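Local structure of FACT complex subunit SPT16 (Ashbya gossypii, 6A8M) at residues Q280-G292 with I302-M314. The protein is a subunit of the FACT complex, which probably acts as a histone chaperone that reorganizes nucleosomes, and is represented here by its N-terminal peptidase-like domain. Residues are numbered along the deposited sequence; the frame is centred on the assembly and turned at random. Where two conformers were deposited one is given.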
loop_
_atom_site.group_PDB
_atom_site.type_symbol
_atom_site.label_atom_id
_atom_site.label_comp_id
_atom_site.label_asym_id
_atom_site.label_seq_id
_atom_site.Cartn_x
_atom_site.Cartn_y
_atom_site.Cartn_z
ATOM N N GLN A 280 -2.242 -7.874 28.563
ATOM C CA GLN A 280 -2.139 -6.629 29.319
ATOM C C GLN A 280 -0.985 -5.753 28.838
ATOM O O GLN A 280 0.092 -6.240 28.480
ATOM C CB GLN A 280 -1.963 -6.936 30.808
ATOM C CG GLN A 280 -1.415 -5.774 31.640
ATOM C CD GLN A 280 -2.431 -4.668 31.893
ATOM O OE1 GLN A 280 -3.654 -4.901 31.894
ATOM N NE2 GLN A 280 -1.929 -3.447 32.094
ATOM N N LEU A 281 -1.237 -4.449 28.795
ATOM C CA LEU A 281 -0.181 -3.488 28.511
ATOM C C LEU A 281 0.929 -3.632 29.549
ATOM O O LEU A 281 0.679 -3.540 30.754
ATOM C CB LEU A 281 -0.762 -2.075 28.528
ATOM C CG LEU A 281 0.178 -0.876 28.433
ATOM C CD1 LEU A 281 0.958 -0.927 27.154
ATOM C CD2 LEU A 281 -0.651 0.396 28.490
ATOM N N ASP A 282 2.143 -3.909 29.088
ATOM C CA ASP A 282 3.280 -4.110 29.981
ATOM C C ASP A 282 4.104 -2.834 29.978
ATOM O O ASP A 282 4.843 -2.565 29.028
ATOM C CB ASP A 282 4.110 -5.317 29.560
ATOM C CG ASP A 282 5.310 -5.519 30.465
ATOM O OD1 ASP A 282 5.127 -5.423 31.686
ATOM O OD2 ASP A 282 6.427 -5.747 29.961
ATOM N N GLY A 283 3.980 -2.052 31.047
ATOM C CA GLY A 283 4.625 -0.750 31.126
ATOM C C GLY A 283 6.070 -0.810 31.574
ATOM O O GLY A 283 6.448 -0.170 32.553
ATOM N N ASN A 284 6.885 -1.575 30.857
ATOM C CA ASN A 284 8.299 -1.730 31.155
ATOM C C ASN A 284 9.015 -2.132 29.880
ATOM O O ASN A 284 8.422 -2.764 29.005
ATOM C CB ASN A 284 8.551 -2.796 32.219
ATOM C CG ASN A 284 8.803 -2.204 33.568
ATOM O OD1 ASN A 284 9.823 -1.537 33.789
ATOM N ND2 ASN A 284 7.876 -2.434 34.491
ATOM N N GLY A 285 10.296 -1.784 29.798
ATOM C CA GLY A 285 11.115 -2.271 28.692
ATOM C C GLY A 285 10.682 -1.688 27.358
ATOM O O GLY A 285 10.484 -0.477 27.230
ATOM N N CYS A 286 10.531 -2.544 26.341
ATOM C CA CYS A 286 10.204 -2.091 24.991
ATOM C C CYS A 286 8.718 -2.263 24.666
ATOM O O CYS A 286 8.110 -3.299 24.969
ATOM C CB CYS A 286 11.049 -2.834 23.948
ATOM S SG CYS A 286 12.828 -2.589 24.151
ATOM N N ILE A 287 8.136 -1.232 24.050
ATOM C CA ILE A 287 6.761 -1.267 23.562
ATOM C C ILE A 287 6.764 -0.861 22.093
ATOM O O ILE A 287 7.313 0.190 21.737
ATOM C CB ILE A 287 5.848 -0.344 24.382
ATOM C CG1 ILE A 287 5.908 -0.767 25.854
ATOM C CG2 ILE A 287 4.417 -0.350 23.812
ATOM C CD1 ILE A 287 5.181 0.164 26.787
ATOM N N LEU A 288 6.172 -1.699 21.244
ATOM C CA LEU A 288 6.158 -1.474 19.806
ATOM C C LEU A 288 4.831 -0.870 19.378
ATOM O O LEU A 288 3.757 -1.325 19.797
ATOM C CB LEU A 288 6.374 -2.780 19.043
ATOM C CG LEU A 288 7.590 -3.625 19.446
ATOM C CD1 LEU A 288 7.720 -4.784 18.465
ATOM C CD2 LEU A 288 8.873 -2.822 19.507
ATOM N N ALA A 289 4.903 0.128 18.505
ATOM C CA ALA A 289 3.700 0.738 17.964
ATOM C C ALA A 289 3.854 0.947 16.469
ATOM O O ALA A 289 4.947 1.274 15.993
ATOM C CB ALA A 289 3.415 2.074 18.650
ATOM N N SER A 290 2.762 0.733 15.733
ATOM C CA SER A 290 2.758 0.920 14.284
ATOM C C SER A 290 1.434 1.530 13.859
ATOM O O SER A 290 0.371 1.058 14.266
ATOM C CB SER A 290 2.928 -0.403 13.515
ATOM O OG SER A 290 4.137 -1.070 13.814
ATOM N N CYS A 291 1.489 2.518 12.981
ATOM C CA CYS A 291 0.234 2.910 12.386
ATOM C C CYS A 291 0.511 3.404 10.983
ATOM O O CYS A 291 1.635 3.786 10.641
ATOM C CB CYS A 291 -0.510 3.944 13.234
ATOM S SG CYS A 291 0.281 5.510 13.358
ATOM N N GLY A 292 -0.517 3.326 10.161
ATOM C CA GLY A 292 -0.372 3.661 8.759
ATOM C C GLY A 292 -1.661 4.234 8.235
ATOM O O GLY A 292 -2.726 3.682 8.499
ATOM N N ILE A 302 4.405 4.100 9.690
ATOM C CA ILE A 302 5.395 4.530 10.679
ATOM C C ILE A 302 5.359 3.528 11.822
ATOM O O ILE A 302 4.283 3.102 12.243
ATOM C CB ILE A 302 5.139 5.962 11.196
ATOM C CG1 ILE A 302 6.302 6.421 12.103
ATOM C CG2 ILE A 302 3.750 6.105 11.886
ATOM C CD1 ILE A 302 6.238 7.921 12.496
ATOM N N SER A 303 6.537 3.128 12.299
ATOM C CA SER A 303 6.637 2.259 13.469
ATOM C C SER A 303 7.668 2.855 14.405
ATOM O O SER A 303 8.728 3.307 13.966
ATOM C CB SER A 303 7.042 0.815 13.132
ATOM O OG SER A 303 6.026 0.146 12.406
ATOM N N ARG A 304 7.365 2.829 15.691
ATOM C CA ARG A 304 8.289 3.346 16.693
ATOM C C ARG A 304 8.396 2.323 17.808
ATOM O O ARG A 304 7.482 1.512 18.033
ATOM C CB ARG A 304 7.817 4.696 17.271
ATOM C CG ARG A 304 7.788 5.808 16.229
ATOM C CD ARG A 304 9.208 6.151 15.826
ATOM N NE ARG A 304 9.345 7.298 14.923
ATOM C CZ ARG A 304 9.530 7.167 13.610
ATOM N NH1 ARG A 304 9.533 5.941 13.057
ATOM N NH2 ARG A 304 9.717 8.244 12.847
ATOM N N THR A 305 9.513 2.380 18.519
ATOM C CA THR A 305 9.685 1.643 19.764
ATOM C C THR A 305 9.732 2.661 20.898
ATOM O O THR A 305 10.443 3.671 20.802
ATOM C CB THR A 305 10.978 0.816 19.743
ATOM O OG1 THR A 305 10.953 -0.101 18.649
ATOM C CG2 THR A 305 11.131 0.022 21.038
ATOM N N PHE A 306 8.952 2.427 21.945
ATOM C CA PHE A 306 8.997 3.264 23.130
ATOM C C PHE A 306 9.672 2.468 24.242
ATOM O O PHE A 306 9.467 1.255 24.355
ATOM C CB PHE A 306 7.598 3.729 23.521
ATOM C CG PHE A 306 6.896 4.487 22.431
ATOM C CD1 PHE A 306 7.157 5.836 22.223
ATOM C CD2 PHE A 306 6.012 3.844 21.588
ATOM C CE1 PHE A 306 6.519 6.549 21.190
ATOM C CE2 PHE A 306 5.392 4.525 20.544
ATOM C CZ PHE A 306 5.630 5.881 20.344
ATOM N N LEU A 307 10.535 3.138 25.004
ATOM C CA LEU A 307 11.322 2.503 26.059
ATOM C C LEU A 307 10.865 3.032 27.412
ATOM O O LEU A 307 10.815 4.248 27.619
ATOM C CB LEU A 307 12.823 2.767 25.870
ATOM C CG LEU A 307 13.419 2.430 24.505
ATOM C CD1 LEU A 307 14.895 2.852 24.460
ATOM C CD2 LEU A 307 13.279 0.960 24.255
ATOM N N ILE A 308 10.510 2.122 28.317
ATOM C CA ILE A 308 10.089 2.468 29.674
ATOM C C ILE A 308 11.131 1.901 30.618
ATOM O O ILE A 308 11.233 0.676 30.759
ATOM C CB ILE A 308 8.711 1.899 30.023
ATOM C CG1 ILE A 308 7.701 2.164 28.892
ATOM C CG2 ILE A 308 8.276 2.401 31.402
ATOM C CD1 ILE A 308 7.569 3.602 28.501
ATOM N N ASP A 309 11.882 2.776 31.288
ATOM C CA ASP A 309 12.956 2.365 32.181
ATOM C C ASP A 309 13.819 1.276 31.534
ATOM O O ASP A 309 14.043 0.219 32.132
ATOM C CB ASP A 309 12.383 1.880 33.506
ATOM C CG ASP A 309 11.760 3.000 34.310
ATOM O OD1 ASP A 309 12.420 4.043 34.455
ATOM O OD2 ASP A 309 10.618 2.845 34.797
ATOM N N PRO A 310 14.296 1.498 30.314
ATOM C CA PRO A 310 14.996 0.433 29.584
ATOM C C PRO A 310 16.310 0.034 30.245
ATOM O O PRO A 310 16.983 0.846 30.883
ATOM C CB PRO A 310 15.258 1.073 28.216
ATOM C CG PRO A 310 15.393 2.529 28.543
ATOM C CD PRO A 310 14.328 2.774 29.574
ATOM N N SER A 311 16.686 -1.231 30.051
ATOM C CA SER A 311 18.024 -1.673 30.434
ATOM C C SER A 311 19.079 -1.110 29.481
ATOM O O SER A 311 18.772 -0.624 28.392
ATOM C CB SER A 311 18.115 -3.187 30.399
ATOM O OG SER A 311 18.158 -3.595 29.042
ATOM N N ASP A 312 20.353 -1.205 29.894
ATOM C CA ASP A 312 21.435 -0.707 29.044
ATOM C C ASP A 312 21.501 -1.464 27.725
ATOM O O ASP A 312 21.820 -0.879 26.681
ATOM C CB ASP A 312 22.786 -0.801 29.759
ATOM C CG ASP A 312 22.913 0.172 30.912
ATOM O OD1 ASP A 312 22.201 1.204 30.913
ATOM O OD2 ASP A 312 23.746 -0.089 31.807
ATOM N N GLU A 313 21.225 -2.774 27.740
ATOM C CA GLU A 313 21.245 -3.487 26.467
ATOM C C GLU A 313 20.118 -3.020 25.554
ATOM O O GLU A 313 20.300 -2.940 24.331
ATOM C CB GLU A 313 21.179 -4.998 26.700
ATOM C CG GLU A 313 22.456 -5.550 27.329
ATOM C CD GLU A 313 22.341 -6.997 27.746
ATOM O OE1 GLU A 313 21.310 -7.628 27.424
ATOM O OE2 GLU A 313 23.290 -7.493 28.404
ATOM N N MET A 314 18.959 -2.677 26.124
ATOM C CA MET A 314 17.873 -2.163 25.299
ATOM C C MET A 314 18.243 -0.834 24.661
ATOM O O MET A 314 18.000 -0.627 23.464
ATOM C CB MET A 314 16.600 -2.016 26.125
ATOM C CG MET A 314 16.033 -3.320 26.583
ATOM S SD MET A 314 14.678 -3.053 27.722
ATOM C CE MET A 314 14.527 -4.696 28.407
HETATM O O HOH W 1 12.279 -2.162 32.271
#
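Ser290 OG and Ser303 OG meet 2.7 Å apart in a hydrogen bond that either hydroxyl could donate. The two residues form a non-hydrogen-bonded pair of the antiparallel hairpin 285-295/298-308, and each hydroxyl lies anti to its own carbonyl carbon (chi1 -60° and -67°), which brings the pair together over one face of the sheet. Farther along that face, Leu288 and Thr305 run side by side, with the Leu288 CD2 methyl 3.5 Å from Thr305 OG1, a hydroxyl hydrogen-bonded to Gln416 O of strand 412-424. Near the hairpin's open end Cys286 SG packs on Leu307 CD2 at 3.6 Å and also meets Met314 SD, drawing the first turn of helix 312-332 against the strands. Ser311 caps this helix, its OG taking the N-H of Met314.

Ile287, Ala289, Phe306 and Ile308 line the other face, with Arg304. The Ala289 methyl sits in the plane of the Phe306 ring, at its edge, 3.7 Å from CE2; beyond it the Ile287 side chain lies across that of Ile308, CD1 against CG1 at 3.8 Å. The end of Arg304 leads off from residues 280-292: Ile302 CD1 lies 3.5 Å above its guanidinium plane, NH1 reaches Ser303 O (2.9 Å) from above the carbonyl plane, and Asp419 forms a salt bridge, with Tyr434 and Thr435 carbonyls also bonded.

Eight backbone hydrogen bonds, two in each hydrogen-bonded pair from Gly285-Ile308 to Cys291-Ile302, zip this M24-family hairpin; its buried serine hydroxyls add a polar link, and packing, including Ala289 on Leu199, joins one face to helix 179-208.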